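PDB 1FX5: anti-H(O) lectin 1 from Ulex europaeus, which binds L-fucose as a calcium- and manganese-containing legume lectin and recognises the O(H) blood group. Local coordinates for residues A[67-72]-A[230-235]; A[89-94]-A[212-217]. All blocks are in the same frame, centred on the assembly; numbering follows the deposited sequence.

Contact 1 (A[67-72]-A[230-235])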
loop_
_atom_site.group_PDB
_atom_site.type_symbol
_atom_site.label_atom_id
_atom_site.label_comp_id
_atom_site.label_asym_id
_atom_site.label_seq_id
_atom_site.Cartn_x
_atom_site.Cartn_y
_atom_site.Cartn_z
ATOM N N SER A 67 5.878 14.078 -6.811
ATOM C CA SER A 67 6.759 14.693 -5.828
ATOM C C SER A 67 6.577 13.816 -4.573
ATOM O O SER A 67 5.515 13.178 -4.402
ATOM C CB SER A 67 6.296 16.112 -5.506
ATOM O OG SER A 67 6.595 16.993 -6.566
ATOM N N PHE A 68 7.602 13.728 -3.725
ATOM C CA PHE A 68 7.479 12.917 -2.519
ATOM C C PHE A 68 8.340 13.429 -1.385
ATOM O O PHE A 68 9.269 14.234 -1.588
ATOM C CB PHE A 68 7.763 11.416 -2.798
ATOM C CG PHE A 68 9.234 11.071 -3.042
ATOM C CD1 PHE A 68 9.700 10.807 -4.330
ATOM C CD2 PHE A 68 10.134 10.962 -1.980
ATOM C CE1 PHE A 68 11.038 10.437 -4.558
ATOM C CE2 PHE A 68 11.460 10.600 -2.203
ATOM C CZ PHE A 68 11.912 10.336 -3.492
ATOM N N ILE A 69 8.006 12.978 -0.187
ATOM C CA ILE A 69 8.744 13.355 0.997
ATOM C C ILE A 69 8.695 12.153 1.918
ATOM O O ILE A 69 7.685 11.466 1.982
ATOM C CB ILE A 69 8.138 14.572 1.705
ATOM C CG1 ILE A 69 8.977 14.945 2.917
ATOM C CG2 ILE A 69 6.768 14.249 2.211
ATOM C CD1 ILE A 69 8.423 16.124 3.668
ATOM N N THR A 70 9.812 11.847 2.564
ATOM C CA THR A 70 9.884 10.719 3.483
ATOM C C THR A 70 10.773 11.135 4.665
ATOM O O THR A 70 11.676 11.984 4.517
ATOM C CB THR A 70 10.465 9.452 2.787
ATOM O OG1 THR A 70 10.239 8.294 3.597
ATOM C CG2 THR A 70 11.964 9.581 2.552
ATOM N N SER A 71 10.473 10.604 5.844
ATOM C CA SER A 71 11.258 10.915 7.027
ATOM C C SER A 71 11.296 9.673 7.918
ATOM O O SER A 71 10.335 8.886 7.950
ATOM C CB SER A 71 10.674 12.123 7.783
ATOM O OG SER A 71 9.337 11.882 8.159
ATOM N N PHE A 72 12.423 9.481 8.600
ATOM C CA PHE A 72 12.624 8.345 9.494
ATOM C C PHE A 72 13.794 8.612 10.443
ATOM O O PHE A 72 14.644 9.484 10.191
ATOM C CB PHE A 72 12.877 7.050 8.688
ATOM C CG PHE A 72 14.091 7.108 7.792
ATOM C CD1 PHE A 72 15.340 6.723 8.263
ATOM C CD2 PHE A 72 13.987 7.576 6.487
ATOM C CE1 PHE A 72 16.472 6.805 7.454
ATOM C CE2 PHE A 72 15.118 7.662 5.664
ATOM C CZ PHE A 72 16.363 7.280 6.144
ATOM N N ASN A 230 11.055 4.467 13.008
ATOM C CA ASN A 230 9.740 4.817 12.485
ATOM C C ASN A 230 9.924 5.225 11.044
ATOM O O ASN A 230 11.064 5.396 10.583
ATOM C CB ASN A 230 9.108 5.960 13.278
ATOM C CG ASN A 230 10.081 7.085 13.553
ATOM O OD1 ASN A 230 10.694 7.643 12.644
ATOM N ND2 ASN A 230 10.255 7.401 14.828
ATOM N N TRP A 231 8.815 5.475 10.365
ATOM C CA TRP A 231 8.891 5.848 8.972
ATOM C C TRP A 231 7.599 6.476 8.495
ATOM O O TRP A 231 6.517 5.934 8.738
ATOM C CB TRP A 231 9.149 4.563 8.174
ATOM C CG TRP A 231 9.371 4.701 6.699
ATOM C CD1 TRP A 231 9.804 5.816 6.018
ATOM C CD2 TRP A 231 9.252 3.654 5.728
ATOM N NE1 TRP A 231 9.967 5.514 4.684
ATOM C CE2 TRP A 231 9.639 4.197 4.479
ATOM C CE3 TRP A 231 8.866 2.307 5.794
ATOM C CZ2 TRP A 231 9.654 3.433 3.303
ATOM C CZ3 TRP A 231 8.882 1.549 4.627
ATOM C CH2 TRP A 231 9.274 2.116 3.398
ATOM N N TYR A 232 7.725 7.596 7.795
ATOM C CA TYR A 232 6.590 8.319 7.247
ATOM C C TYR A 232 6.911 8.546 5.765
ATOM O O TYR A 232 8.055 8.917 5.437
ATOM C CB TYR A 232 6.405 9.652 7.973
ATOM C CG TYR A 232 5.512 10.611 7.229
ATOM C CD1 TYR A 232 4.125 10.521 7.323
ATOM C CD2 TYR A 232 6.057 11.609 6.417
ATOM C CE1 TYR A 232 3.301 11.404 6.636
ATOM C CE2 TYR A 232 5.244 12.503 5.717
ATOM C CZ TYR A 232 3.867 12.396 5.830
ATOM O OH TYR A 232 3.052 13.285 5.147
ATOM N N PHE A 233 5.915 8.360 4.886
ATOM C CA PHE A 233 6.105 8.542 3.447
ATOM C C PHE A 233 4.852 9.038 2.760
ATOM O O PHE A 233 3.755 8.535 3.024
ATOM C CB PHE A 233 6.484 7.204 2.795
ATOM C CG PHE A 233 6.651 7.274 1.297
ATOM C CD1 PHE A 233 7.893 7.540 0.737
ATOM C CD2 PHE A 233 5.560 7.080 0.444
ATOM C CE1 PHE A 233 8.060 7.616 -0.658
ATOM C CE2 PHE A 233 5.712 7.153 -0.947
ATOM C CZ PHE A 233 6.969 7.425 -1.498
ATOM N N THR A 234 5.018 9.967 1.823
ATOM C CA THR A 234 3.895 10.506 1.088
ATOM C C THR A 234 4.309 10.963 -0.315
ATOM O O THR A 234 5.371 11.599 -0.488
ATOM C CB THR A 234 3.198 11.656 1.874
ATOM O OG1 THR A 234 2.222 12.294 1.047
ATOM C CG2 THR A 234 4.174 12.697 2.255
ATOM N N SER A 235 3.541 10.544 -1.327
ATOM C CA SER A 235 3.816 10.924 -2.715
ATOM C C SER A 235 2.522 11.414 -3.321
ATOM O O SER A 235 1.418 10.940 -2.961
ATOM C CB SER A 235 4.374 9.782 -3.556
ATOM O OG SER A 235 3.463 8.705 -3.622
#
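Thr70 and Trp231 meet on the buried face of two almost exactly antiparallel strands, where the indole nitrogen of Trp231 bonds to the threonine hydroxyl. The indole reaches it because CG of Trp231 stands anti to the backbone N (chi1 -176°), which lays the ring's nitrogen edge toward strand 67-72. Trp231 NE1 donates to Thr70 OG1 over 3.0 Å in a bent bond, with the oxygen only 13° out of the ring plane. The same hydroxyl donates in turn, Thr70 OG1 to Tyr232 O at 2.9 Å. That carbonyl already accepts the backbone N-H of Ser71, so two donors grip one oxygen. Threonine suits the spot: its hydroxyl can accept and donate at once, its oxygen lies at the edge of the Phe233 ring, and Thr70 CB touches Phe233 CD1 at 3.8 Å.

On the same face, Phe68 and Phe233 turn their rings to within 27° of parallel but slide apart, with centroids 6.0 Å from each other, so they barely overlap, Phe68 CD2 being the atom nearest to Phe233 CE1. Small Ser235 lies beside the start of the Phe68 side chain, its CB 3.8 Å from Phe68 CB. The other face carries Ile69, Ser71, Tyr232 and Thr234, all partly exposed. There Ser71 OG lies 3.7 Å from CD2 of the Tyr232 ring, and Ile69 CG2 brushes Tyr232 CE2 at 4.2 Å.

Paired backbone bonds at Ile69–Thr234 and Ser71–Tyr232 fix the register. The chemistry is two-sided: toward the interior of this lectin sandwich lie aromatic rings, with the buried indole N-H and threonine hydroxyl both satisfied, whereas the partly exposed face mixes polar and apolar groups, as fits an outer surface.

Contact 2 (A[89-94]-A[212-217]). Unlike the reference sequence in segment 212-217: Ser217 (reference Gly).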
loop_
_atom_site.group_PDB
_atom_site.type_symbol
_atom_site.label_atom_id
_atom_site.label_comp_id
_atom_site.label_asym_id
_atom_site.label_seq_id
_atom_site.Cartn_x
_atom_site.Cartn_y
_atom_site.Cartn_z
ATOM N N LEU A 89 23.649 2.356 5.645
ATOM C CA LEU A 89 22.283 2.035 5.270
ATOM C C LEU A 89 21.900 2.857 4.036
ATOM O O LEU A 89 22.568 3.845 3.698
ATOM C CB LEU A 89 21.294 2.215 6.427
ATOM C CG LEU A 89 21.061 3.614 6.967
ATOM C CD1 LEU A 89 19.610 3.768 7.383
ATOM C CD2 LEU A 89 21.988 3.863 8.132
ATOM N N THR A 90 20.739 2.553 3.474
ATOM C CA THR A 90 20.296 3.238 2.284
ATOM C C THR A 90 18.778 3.372 2.161
ATOM O O THR A 90 18.042 2.530 2.717
ATOM C CB THR A 90 20.774 2.283 1.116
ATOM O OG1 THR A 90 21.887 2.825 0.406
ATOM C CG2 THR A 90 19.692 1.838 0.215
ATOM N N PHE A 91 18.317 4.472 1.548
ATOM C CA PHE A 91 16.876 4.677 1.310
ATOM C C PHE A 91 16.938 4.585 -0.239
ATOM O O PHE A 91 17.749 5.288 -0.870
ATOM C CB PHE A 91 16.300 6.020 1.733
ATOM C CG PHE A 91 14.868 6.208 1.263
ATOM C CD1 PHE A 91 14.590 6.889 0.083
ATOM C CD2 PHE A 91 13.812 5.592 1.931
ATOM C CE1 PHE A 91 13.295 6.948 -0.436
ATOM C CE2 PHE A 91 12.522 5.647 1.419
ATOM C CZ PHE A 91 12.266 6.327 0.226
ATOM N N PHE A 92 16.112 3.748 -0.868
ATOM C CA PHE A 92 16.178 3.632 -2.323
ATOM C C PHE A 92 14.892 3.386 -3.099
ATOM O O PHE A 92 13.867 2.998 -2.526
ATOM C CB PHE A 92 17.193 2.526 -2.690
ATOM C CG PHE A 92 16.702 1.112 -2.402
ATOM C CD1 PHE A 92 16.557 0.650 -1.100
ATOM C CD2 PHE A 92 16.360 0.257 -3.439
ATOM C CE1 PHE A 92 16.068 -0.637 -0.828
ATOM C CE2 PHE A 92 15.871 -1.039 -3.184
ATOM C CZ PHE A 92 15.723 -1.479 -1.872
ATOM N N LEU A 93 14.939 3.684 -4.397
ATOM C CA LEU A 93 13.794 3.490 -5.302
ATOM C C LEU A 93 14.350 2.565 -6.391
ATOM O O LEU A 93 15.431 2.837 -6.932
ATOM C CB LEU A 93 13.311 4.822 -5.906
ATOM C CG LEU A 93 12.689 5.807 -4.903
ATOM C CD1 LEU A 93 13.711 6.831 -4.551
ATOM C CD2 LEU A 93 11.516 6.525 -5.469
ATOM N N ALA A 94 13.668 1.450 -6.657
ATOM C CA ALA A 94 14.120 0.491 -7.687
ATOM C C ALA A 94 12.958 -0.334 -8.259
ATOM O O ALA A 94 11.827 -0.193 -7.813
ATOM C CB ALA A 94 15.152 -0.457 -7.091
ATOM N N VAL A 212 9.698 1.324 -2.661
ATOM C CA VAL A 212 10.509 2.228 -1.830
ATOM C C VAL A 212 10.880 1.388 -0.600
ATOM O O VAL A 212 10.056 0.575 -0.140
ATOM C CB VAL A 212 9.773 3.507 -1.371
ATOM C CG1 VAL A 212 9.404 4.369 -2.570
ATOM C CG2 VAL A 212 8.549 3.164 -0.533
ATOM N N GLY A 213 12.100 1.547 -0.083
ATOM C CA GLY A 213 12.511 0.773 1.078
ATOM C C GLY A 213 13.906 1.114 1.557
ATOM O O GLY A 213 14.468 2.139 1.157
ATOM N N PHE A 214 14.495 0.227 2.354
ATOM C CA PHE A 214 15.825 0.434 2.893
ATOM C C PHE A 214 16.677 -0.826 2.743
ATOM O O PHE A 214 16.163 -1.938 2.562
ATOM C CB PHE A 214 15.771 0.700 4.417
ATOM C CG PHE A 214 14.808 1.804 4.866
ATOM C CD1 PHE A 214 13.490 1.499 5.213
ATOM C CD2 PHE A 214 15.247 3.119 5.018
ATOM C CE1 PHE A 214 12.630 2.482 5.705
ATOM C CE2 PHE A 214 14.396 4.095 5.508
ATOM C CZ PHE A 214 13.087 3.777 5.850
ATOM N N SER A 215 17.982 -0.646 2.891
ATOM C CA SER A 215 18.945 -1.738 2.808
ATOM C C SER A 215 20.014 -1.398 3.860
ATOM O O SER A 215 20.238 -0.210 4.177
ATOM C CB SER A 215 19.552 -1.880 1.390
ATOM O OG SER A 215 20.721 -1.093 1.183
ATOM N N GLY A 216 20.612 -2.427 4.455
ATOM C CA GLY A 216 21.638 -2.226 5.458
ATOM C C GLY A 216 22.628 -3.356 5.269
ATOM O O GLY A 216 22.217 -4.453 4.878
ATOM N N SER A 217 23.919 -3.113 5.516
ATOM C CA SER A 217 24.899 -4.167 5.350
ATOM C C SER A 217 26.162 -3.904 6.153
ATOM O O SER A 217 26.378 -2.788 6.637
ATOM C CB SER A 217 25.225 -4.394 3.864
ATOM O OG SER A 217 25.846 -3.262 3.317
#
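Leu89 opens the pairing opposite Gly216, its CA directed at Ser215 O (3.2 Å) in a CA-H...O contact. At Thr90 the backbones exchange two hydrogen bonds: Thr90 N gives to Ser215 O and Ser215 N to Thr90 O. On the face they share, the methyl Thr90 CG2 rests 3.3 Å from Ser215 OG, whose polar partner is the carbonyl of Phe107. Phe91 turns to the other face, where its edge meets the face of the Phe214 ring in a T-shaped pair, with centroids 5.8 Å apart and planes at 75°. The far tip of its ring, CZ, lies 4.1 Å from Val212 CB, the two side chains running side by side. Phe92 returns to the face of Thr90, with CG between its own backbone N and carbonyl carbon (chi1 72°). Gly213, having no side chain, lets the ring lie close over the backbone, Phe92 CD1 3.4 Å from Gly213 O. Phe92 N also donates to that oxygen, while the return bond from Gly213 N is weak. Leu93 then lies alongside Val212.

These are adjacent strands of the curved front sheet of the legume lectin sandwich, flanked by strands 122-127 and 44-59. Phe91, Leu93, Val212 and Phe214 turn to the core, Phe91 and Leu93 meeting strand 64-78; on the other face Thr90 touches Glu125, a manganese ligand, and Thr90 and Phe92 touch Leu109 of a loop.

How the contacts relate
The two contacts lie in the facing sheets of the legume lectin jelly roll, their centres about 13 Å apart: contact 1 in the flat back sheet, contact 2 in the curved front sheet that carries the metal site. Contact 2 is nested within the chain loop closed by contact 1. Strands 64-78 and 88-94 are consecutive, as are 209-219 and 224-236, so each pair of neighbours crosses from one sheet to the other. Between the layers Phe214 is wedged against Phe72 and Trp231, and Val212 CG1 meets Phe233 CE1 at 4.0 Å. This shared hydrophobic core joins the sheets; the manganese ligand Glu125 touches Thr90 on the opposite face of the front sheet.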